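Local coordinates for protein formimidoylglutamase (Bacillus subtilis, PDB 3M1R) that hydrolyses N-formimidoyl-L-glutamate to L-glutamate and formamide in histidine degradation, using two manganese ions per subunit, at residues D268-L271 with E272-Y276; H81-S84 with E85-D89. All coordinates share one frame; numbering follows the deposited sequence.

Interaction 1 of 2, residues D268-L271 with E272-Y276; sequences DELL and EAVKY
Four successive i to i+4 backbone hydrogen bonds join D268-L271 to E272-Y276, from E272 N on D268 O through to K275 N on L271 O, as about two and a half turns of unbroken α-helix. The straightest is V274 N to L270 O, at 2.9 Å and 175° at the hydrogen. CG2 of V274 lies 3.4 Å from the backbone L270 O, and its side-chain contact is with L270 CD1, 4.0 Å away, the two side chains crossing obliquely. V274 can reach back this way because its CG2 lies anti to the carbonyl carbon, beside its own backbone N (chi1 173° for CG1). L270 and A273 continue that apolar face onto F152 of strand 147-152, while L271 packs on H307, V308 and H311 of helix 300-318 and on P262 of the second subunit. One turn on from L271, the K275 chain is bent at chi3 and chi4, which turns NZ back along the helix to E272 OE2, a salt bridge with a weak hydrogen bond of 3.3 Å. A bound PEG, probably from the crystallisation liquor, also hydrogen-bonds to E272 OE2. E269 points its carboxylate elsewhere, with OE2 in a salt bridge to R218 and OE1 accepting from Y266 N. Helix 267-278 is the crossover of the β-α-β unit between parallel strands 239-245 and 283-289 of the arginase fold, packed between helices 222-234 and 300-318.

Interaction 2 of 2, residues H81-S84 with E85-D89; sequences HVVS and ELLYD
V83 reaches forward to L86 and L87 in a local side-chain contact, made where the chain leaves the short hairpin strand 80-81 and turns into strand 87-93 of the main parallel sheet. The two methyls of V83 divide the work. CG1, anti to the backbone N (chi1 169°), sits against the main chain of the turn, 3.6 Å from L86 C and 3.9 Å from L87 N. CG2 goes instead to the side chain of L87, 4.2 Å from its CB, and the two side chains cross at about a right angle. M25 touches both V83 and L87, and L28 also packs on V83, so this apolar patch is shared with the segment leading into strand 29-31. From L87 onward the chain is part of the arginase-family parallel sheet, with strand 87-93 lying between strands 29-31 and 39-45: L87 pairs through its backbone with L28 and A30, and Y88 with L42. Just before the strand begins, L86 sets CD1 3.5 Å above the plane of the Y88 ring, over its centre. The polar side of the turn is looser. S84 OG, at chi1 41°, lies between its own backbone N and carbonyl carbon, and from there it gives a weak hydrogen bond of 3.4 Å to E85 OE2. Both residues are exposed and E85 is poorly ordered, so this bond is a tentative one; the S84 side chain also touches K317 of helix 300-318.

Coming from the N terminus, the chain reaches interaction 2 first: 81-84 and 85-89 close the short turn that carries it from the two-stranded hairpin into strand 87-93, near one margin of the parallel sheet. Interaction 1 follows much later, within helix 267-278, which connects strands 239-245 and 283-289 further inside the same sheet. The two are in series, neither enclosing nor crossing the other, with centres 20 Å apart and nearest atoms about 8 Å apart. Helix 300-318 is their common neighbour, packing on L271 and V274 in one and on V82 and S84 in the other. Both also touch the second subunit.

Interaction 1 of 2, residues D268-L271 with E272-Y276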
ATOM      1  N   ASP D 268      22.069 -14.451   2.661  1.00 34.60           N
ATOM      2  CA  ASP D 268      22.744 -15.744   2.626  1.00 42.80           C
ATOM      3  C   ASP D 268      24.157 -15.673   3.230  1.00 48.04           C
ATOM      4  O   ASP D 268      24.604 -16.603   3.903  1.00 51.63           O
ATOM      5  CB  ASP D 268      22.774 -16.285   1.198  1.00 53.97           C
ATOM      6  CG  ASP D 268      23.329 -15.289   0.214  1.00 68.88           C
ATOM      7  OD1 ASP D 268      24.548 -15.024   0.261  1.00 73.66           O
ATOM      8  OD2 ASP D 268      22.545 -14.768  -0.610  1.00 79.23           O
ATOM      9  N   GLU D 269      24.845 -14.565   2.985  1.00 45.96           N
ATOM     10  CA  GLU D 269      26.109 -14.252   3.645  1.00 44.75           C
ATOM     11  C   GLU D 269      25.952 -14.214   5.169  1.00 44.11           C
ATOM     12  O   GLU D 269      26.762 -14.767   5.897  1.00 42.87           O
ATOM     13  CB  GLU D 269      26.551 -12.869   3.215  1.00 46.90           C
ATOM     14  CG  GLU D 269      27.879 -12.780   2.562  1.00 51.62           C
ATOM     15  CD  GLU D 269      28.208 -11.343   2.207  1.00 52.52           C
ATOM     16  OE1 GLU D 269      27.265 -10.568   1.889  1.00 52.69           O
ATOM     17  OE2 GLU D 269      29.402 -10.985   2.272  1.00 53.88           O
ATOM     18  N   LEU D 270      24.915 -13.533   5.650  1.00 39.68           N
ATOM     19  CA  LEU D 270      24.663 -13.458   7.087  1.00 36.98           C
ATOM     20  C   LEU D 270      24.329 -14.840   7.642  1.00 34.08           C
ATOM     21  O   LEU D 270      24.858 -15.246   8.686  1.00 31.55           O
ATOM     22  CB  LEU D 270      23.528 -12.463   7.398  1.00 33.15           C
ATOM     23  CG  LEU D 270      23.084 -12.222   8.854  1.00 37.30           C
ATOM     24  CD1 LEU D 270      24.260 -11.793   9.733  1.00 33.59           C
ATOM     25  CD2 LEU D 270      21.910 -11.182   8.951  1.00 25.56           C
ATOM     26  N   LEU D 271      23.449 -15.565   6.953  1.00 28.88           N
ATOM     27  CA  LEU D 271      22.997 -16.853   7.477  1.00 30.87           C
ATOM     28  C   LEU D 271      24.206 -17.777   7.673  1.00 36.78           C
ATOM     29  O   LEU D 271      24.314 -18.461   8.689  1.00 36.19           O
ATOM     30  CB  LEU D 271      21.951 -17.496   6.563  1.00 26.33           C
ATOM     31  CG  LEU D 271      20.635 -16.729   6.356  1.00 30.72           C
ATOM     32  CD1 LEU D 271      19.747 -17.449   5.336  1.00 32.63           C
ATOM     33  CD2 LEU D 271      19.890 -16.577   7.662  1.00 28.31           C
ATOM     34  N   GLU D 272      25.122 -17.771   6.711  1.00 41.68           N
ATOM     35  CA  GLU D 272      26.283 -18.655   6.764  1.00 43.96           C
ATOM     36  C   GLU D 272      27.157 -18.280   7.952  1.00 42.55           C
ATOM     37  O   GLU D 272      27.654 -19.142   8.660  1.00 39.57           O
ATOM     38  CB  GLU D 272      27.076 -18.576   5.456  1.00 50.50           C
ATOM     39  CG  GLU D 272      27.854 -19.832   5.107  1.00 66.16           C
ATOM     40  CD  GLU D 272      26.960 -21.060   4.960  1.00 79.36           C
ATOM     41  OE1 GLU D 272      27.468 -22.188   5.136  1.00 87.70           O
ATOM     42  OE2 GLU D 272      25.751 -20.906   4.679  1.00 81.84           O
ATOM     43  N   ALA D 273      27.313 -16.980   8.181  1.00 37.90           N
ATOM     44  CA  ALA D 273      28.164 -16.480   9.265  1.00 43.22           C
ATOM     45  C   ALA D 273      27.596 -16.832  10.636  1.00 40.69           C
ATOM     46  O   ALA D 273      28.309 -17.312  11.513  1.00 42.17           O
ATOM     47  CB  ALA D 273      28.368 -14.961   9.138  1.00 36.21           C
ATOM     48  N   VAL D 274      26.306 -16.580  10.818  1.00 40.28           N
ATOM     49  CA  VAL D 274      25.607 -17.023  12.016  1.00 39.48           C
ATOM     50  C   VAL D 274      25.750 -18.553  12.259  1.00 43.02           C
ATOM     51  O   VAL D 274      26.001 -18.985  13.391  1.00 38.81           O
ATOM     52  CB  VAL D 274      24.126 -16.622  11.953  1.00 37.70           C
ATOM     53  CG1 VAL D 274      23.360 -17.226  13.113  1.00 40.73           C
ATOM     54  CG2 VAL D 274      24.006 -15.100  11.952  1.00 43.50           C
ATOM     55  N   LYS D 275      25.588 -19.372  11.219  1.00 43.30           N
ATOM     56  CA  LYS D 275      25.734 -20.820  11.410  1.00 41.86           C
ATOM     57  C   LYS D 275      27.163 -21.175  11.871  1.00 43.71           C
ATOM     58  O   LYS D 275      27.347 -21.947  12.798  1.00 45.27           O
ATOM     59  CB  LYS D 275      25.335 -21.628  10.167  1.00 42.85           C
ATOM     60  CG  LYS D 275      25.787 -23.104  10.275  1.00 51.74           C
ATOM     61  CD  LYS D 275      25.340 -23.996   9.111  1.00 58.75           C
ATOM     62  CE  LYS D 275      25.550 -23.353   7.730  1.00 65.77           C
ATOM     63  NZ  LYS D 275      24.362 -22.536   7.248  1.00 57.77           N
ATOM     64  N   TYR D 276      28.163 -20.584  11.230  1.00 41.02           N
ATOM     65  CA  TYR D 276      29.541 -20.729  11.659  1.00 40.07           C
ATOM     66  C   TYR D 276      29.743 -20.400  13.142  1.00 40.53           C
ATOM     67  O   TYR D 276      30.187 -21.252  13.914  1.00 36.99           O
ATOM     68  CB  TYR D 276      30.472 -19.866  10.801  1.00 47.08           C
ATOM     69  CG  TYR D 276      31.933 -20.072  11.131  1.00 47.71           C
ATOM     70  CD1 TYR D 276      32.568 -21.267  10.829  1.00 56.11           C
ATOM     71  CD2 TYR D 276      32.672 -19.079  11.750  1.00 44.89           C
ATOM     72  CE1 TYR D 276      33.909 -21.470  11.140  1.00 59.90           C
ATOM     73  CE2 TYR D 276      34.010 -19.273  12.065  1.00 51.67           C
ATOM     74  CZ  TYR D 276      34.621 -20.468  11.755  1.00 55.62           C
ATOM     75  OH  TYR D 276      35.947 -20.655  12.060  1.00 62.87           O
TER

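Interaction 2 of 2, residues H81-S84 with E85-D89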
ATOM      1  N   HIS D  81      15.876 -32.653  11.704  1.00 42.40           N
ATOM      2  CA  HIS D  81      15.333 -31.410  12.219  1.00 47.02           C
ATOM      3  C   HIS D  81      16.357 -30.670  13.086  1.00 48.91           C
ATOM      4  O   HIS D  81      17.225 -31.296  13.712  1.00 50.43           O
ATOM      5  CB  HIS D  81      14.044 -31.698  12.972  1.00 54.75           C
ATOM      6  CG  HIS D  81      13.044 -32.448  12.152  1.00 64.51           C
ATOM      7  ND1 HIS D  81      12.148 -33.340  12.698  1.00 72.05           N
ATOM      8  CD2 HIS D  81      12.815 -32.450  10.818  1.00 67.71           C
ATOM      9  CE1 HIS D  81      11.402 -33.851  11.735  1.00 73.29           C
ATOM     10  NE2 HIS D  81      11.786 -33.329  10.585  1.00 70.37           N
ATOM     11  N   VAL D  82      16.269 -29.340  13.107  1.00 42.22           N
ATOM     12  CA  VAL D  82      17.225 -28.531  13.868  1.00 38.82           C
ATOM     13  C   VAL D  82      16.879 -28.499  15.345  1.00 37.80           C
ATOM     14  O   VAL D  82      17.702 -28.116  16.166  1.00 48.59           O
ATOM     15  CB  VAL D  82      17.313 -27.076  13.363  1.00 45.49           C
ATOM     16  CG1 VAL D  82      17.945 -27.017  11.979  1.00 48.81           C
ATOM     17  CG2 VAL D  82      15.937 -26.410  13.398  1.00 34.16           C
ATOM     18  N   VAL D  83      15.647 -28.873  15.674  1.00 42.62           N
ATOM     19  CA  VAL D  83      15.259 -29.081  17.060  1.00 55.02           C
ATOM     20  C   VAL D  83      15.016 -30.572  17.251  1.00 71.08           C
ATOM     21  O   VAL D  83      14.152 -31.158  16.595  1.00 75.63           O
ATOM     22  CB  VAL D  83      13.992 -28.298  17.410  1.00 54.93           C
ATOM     23  CG1 VAL D  83      13.455 -28.724  18.760  1.00 59.33           C
ATOM     24  CG2 VAL D  83      14.286 -26.815  17.406  1.00 64.50           C
ATOM     25  N   SER D  84      15.788 -31.198  18.132  1.00 83.03           N
ATOM     26  CA  SER D  84      15.652 -32.637  18.349  1.00 90.96           C
ATOM     27  C   SER D  84      14.413 -32.973  19.175  1.00 91.13           C
ATOM     28  O   SER D  84      13.641 -33.859  18.816  1.00 91.44           O
ATOM     29  CB  SER D  84      16.916 -33.214  18.989  1.00 94.85           C
ATOM     30  OG  SER D  84      17.418 -32.349  19.991  1.00 99.68           O
ATOM     31  N   GLU D  85      14.219 -32.251  20.274  1.00 93.28           N
ATOM     32  CA  GLU D  85      13.078 -32.493  21.151  1.00 97.29           C
ATOM     33  C   GLU D  85      11.955 -31.479  20.929  1.00 86.00           C
ATOM     34  O   GLU D  85      11.062 -31.694  20.113  1.00 85.80           O
ATOM     35  CB  GLU D  85      13.519 -32.498  22.620  1.00110.18           C
ATOM     36  CG  GLU D  85      14.583 -31.457  22.973  1.00116.62           C
ATOM     37  CD  GLU D  85      15.938 -32.083  23.273  1.00119.18           C
ATOM     38  OE1 GLU D  85      16.837 -31.363  23.767  1.00119.56           O
ATOM     39  OE2 GLU D  85      16.098 -33.296  23.017  1.00118.49           O
ATOM     40  N   LEU D  86      11.997 -30.382  21.674  1.00 71.42           N
ATOM     41  CA  LEU D  86      11.062 -29.295  21.472  1.00 63.33           C
ATOM     42  C   LEU D  86      11.758 -28.003  21.845  1.00 55.77           C
ATOM     43  O   LEU D  86      12.791 -28.018  22.515  1.00 50.83           O
ATOM     44  CB  LEU D  86       9.794 -29.488  22.304  1.00 63.65           C
ATOM     45  CG  LEU D  86       9.929 -29.571  23.823  1.00 63.77           C
ATOM     46  CD1 LEU D  86      10.382 -28.254  24.392  1.00 59.46           C
ATOM     47  CD2 LEU D  86       8.613 -30.002  24.478  1.00 62.26           C
ATOM     48  N   LEU D  87      11.188 -26.885  21.410  1.00 50.44           N
ATOM     49  CA  LEU D  87      11.758 -25.574  21.682  1.00 39.10           C
ATOM     50  C   LEU D  87      10.737 -24.774  22.459  1.00 39.16           C
ATOM     51  O   LEU D  87       9.645 -24.531  21.968  1.00 45.00           O
ATOM     52  CB  LEU D  87      12.055 -24.889  20.363  1.00 43.13           C
ATOM     53  CG  LEU D  87      12.814 -23.573  20.354  1.00 51.94           C
ATOM     54  CD1 LEU D  87      14.263 -23.792  20.771  1.00 53.79           C
ATOM     55  CD2 LEU D  87      12.726 -22.966  18.960  1.00 46.74           C
ATOM     56  N   TYR D  88      11.082 -24.353  23.671  1.00 46.42           N
ATOM     57  CA  TYR D  88      10.146 -23.552  24.461  1.00 41.46           C
ATOM     58  C   TYR D  88      10.056 -22.104  23.987  1.00 41.47           C
ATOM     59  O   TYR D  88      11.025 -21.516  23.521  1.00 47.47           O
ATOM     60  CB  TYR D  88      10.469 -23.592  25.959  1.00 36.99           C
ATOM     61  CG  TYR D  88      10.118 -24.905  26.624  1.00 53.20           C
ATOM     62  CD1 TYR D  88       8.796 -25.323  26.734  1.00 56.63           C
ATOM     63  CD2 TYR D  88      11.109 -25.726  27.143  1.00 60.79           C
ATOM     64  CE1 TYR D  88       8.477 -26.524  27.336  1.00 62.21           C
ATOM     65  CE2 TYR D  88      10.799 -26.931  27.750  1.00 65.80           C
ATOM     66  CZ  TYR D  88       9.484 -27.325  27.844  1.00 65.96           C
ATOM     67  OH  TYR D  88       9.186 -28.529  28.445  1.00 70.29           O
ATOM     68  N   ASP D  89       8.860 -21.553  24.096  1.00 39.14           N
ATOM     69  CA  ASP D  89       8.652 -20.130  23.947  1.00 44.54           C
ATOM     70  C   ASP D  89       8.357 -19.631  25.352  1.00 41.91           C
ATOM     71  O   ASP D  89       7.286 -19.889  25.903  1.00 41.47           O
ATOM     72  CB  ASP D  89       7.467 -19.859  23.025  1.00 43.33           C
ATOM     73  CG  ASP D  89       7.346 -18.403  22.640  1.00 49.20           C
ATOM     74  OD1 ASP D  89       7.870 -17.535  23.376  1.00 45.53           O
ATOM     75  OD2 ASP D  89       6.724 -18.135  21.584  1.00 54.81           O
TER